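Local coordinates for YopX protein domain-containing protein (Enterococcus faecalis, PDB 2OX7) that is of unknown function but belongs to the YopX family and may self-associate through a two-fold symmetric interface, at the interface of chains A and B. Residues are numbered along the deposited sequence; one frame, centred on the assembly and turned at random. Chains: chain A/B, Hypothetical protein.

The interface of chains A and B. Residues chain A 7, 23, 25; chain B 4-5.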
ATOM      1  N   PHE A   7      -1.004   5.873 -23.585  1.00 22.95           N
ATOM      2  CA  PHE A   7      -1.567   4.557 -23.824  1.00 23.32           C
ATOM      3  C   PHE A   7      -0.889   3.838 -24.965  1.00 24.39           C
ATOM      4  O   PHE A   7      -0.453   4.472 -25.936  1.00 24.62           O
ATOM      5  CB  PHE A   7      -3.088   4.636 -24.147  1.00 24.08           C
ATOM      6  CG  PHE A   7      -3.884   5.293 -23.063  1.00 25.72           C
ATOM      7  CD1 PHE A   7      -4.300   4.570 -21.944  1.00 26.44           C
ATOM      8  CD2 PHE A   7      -4.188   6.641 -23.148  1.00 24.83           C
ATOM      9  CE1 PHE A   7      -5.021   5.208 -20.915  1.00 27.52           C
ATOM     10  CE2 PHE A   7      -4.883   7.279 -22.141  1.00 27.03           C
ATOM     11  CZ  PHE A   7      -5.304   6.557 -21.021  1.00 26.86           C
ATOM     12  N   PRO A  23      -7.338   6.210 -26.941  1.00 33.25           N
ATOM     13  CA  PRO A  23      -8.523   5.359 -26.919  1.00 33.09           C
ATOM     14  C   PRO A  23      -9.794   6.192 -26.759  1.00 33.71           C
ATOM     15  O   PRO A  23      -9.800   7.181 -26.021  1.00 31.97           O
ATOM     16  CB  PRO A  23      -8.287   4.476 -25.686  1.00 33.60           C
ATOM     17  CG  PRO A  23      -7.502   5.339 -24.761  1.00 33.04           C
ATOM     18  CD  PRO A  23      -6.665   6.248 -25.622  1.00 33.40           C
ATOM     19  N   PHE A  25     -13.850   6.207 -25.784  1.00 38.55           N
ATOM     20  CA  PHE A  25     -14.882   5.438 -25.089  1.00 41.08           C
ATOM     21  C   PHE A  25     -16.235   6.106 -25.213  1.00 43.44           C
ATOM     22  O   PHE A  25     -16.345   7.341 -25.285  1.00 43.80           O
ATOM     23  CB  PHE A  25     -14.545   5.279 -23.600  1.00 40.75           C
ATOM     24  CG  PHE A  25     -13.380   4.382 -23.352  1.00 39.97           C
ATOM     25  CD1 PHE A  25     -13.568   3.073 -22.959  1.00 41.34           C
ATOM     26  CD2 PHE A  25     -12.086   4.840 -23.567  1.00 39.73           C
ATOM     27  CE1 PHE A  25     -12.483   2.225 -22.754  1.00 40.60           C
ATOM     28  CE2 PHE A  25     -11.003   3.994 -23.373  1.00 40.06           C
ATOM     29  CZ  PHE A  25     -11.207   2.688 -22.977  1.00 39.92           C
TER
ATOM     30  N   ILE B   4     -10.373   1.412 -16.523  1.00 36.46           N
ATOM     31  CA  ILE B   4     -10.979   2.018 -17.688  1.00 35.65           C
ATOM     32  C   ILE B   4     -10.566   3.496 -17.715  1.00 34.27           C
ATOM     33  O   ILE B   4     -10.863   4.222 -16.766  1.00 33.70           O
ATOM     34  CB  ILE B   4     -12.512   1.861 -17.662  1.00 35.69           C
ATOM     35  CG1 ILE B   4     -12.902   0.418 -18.064  1.00 37.40           C
ATOM     36  CG2 ILE B   4     -13.178   2.889 -18.592  1.00 36.20           C
ATOM     37  CD1 ILE B   4     -14.372  -0.000 -17.694  1.00 37.32           C
ATOM     38  N   PRO B   5      -9.900   3.939 -18.810  1.00 32.78           N
ATOM     39  CA  PRO B   5      -9.507   5.343 -18.940  1.00 32.07           C
ATOM     40  C   PRO B   5     -10.729   6.258 -19.042  1.00 31.22           C
ATOM     41  O   PRO B   5     -11.502   6.171 -19.999  1.00 30.83           O
ATOM     42  CB  PRO B   5      -8.736   5.393 -20.267  1.00 32.90           C
ATOM     43  CG  PRO B   5      -8.523   4.042 -20.671  1.00 32.12           C
ATOM     44  CD  PRO B   5      -9.501   3.152 -19.989  1.00 33.36           C
TER
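The N-terminal loop of chain B, at B:Ile4 and B:Pro5, meets strands 7-11 and 21-25 of chain A, with B:Pro5 set between the rings of A:Phe7 and A:Phe25. The pyrrolidine presents its CB, CG and CD carbons and divides them between the two aromatics. CD of B:Pro5 lies 3.5 Å from CZ of A:Phe25, and CG of B:Pro5 3.7 Å from its CE2. CG of B:Pro5 is also 3.7 Å from CE1 of A:Phe7, and CB of B:Pro5 3.7 Å from its CZ; both approach the CE1-CZ edge from above the ring plane. The side chain of A:Phe25 crosses that of B:Pro5 at about a right angle, whereas A:Phe7 comes to it aslant. In A:Phe25 CG is anti to the carbonyl carbon (chi1 -70°), which brings the CE2-CZ edge beneath the pyrrolidine, whose CD and CG sit above the ring plane just past that edge. On the same face the carbonyl O of B:Pro5 hangs 3.8 Å above the plane of the A:Phe25 ring, displaced towards the rim. A:Pro23 barely touches chain B; it acts from the second shell, laying its CG 3.9 Å above the plane of A:Phe7, on the face that B:Pro5 approaches, and probably helps to fix how that ring is turned. B:Ile4 adds a looser flank, its CG2 branch 4.3 Å from CE1 of A:Phe25. The patch is small, hiding 131 Å² in all, and is apolar in its side chains. A twin with the chains exchanged lies elsewhere in the interface, though whether this pairing persists in solution the structure alone does not show. Within the fold, the segment leading into strand 7-11 of chain B reaches over two N-terminal strands of chain A.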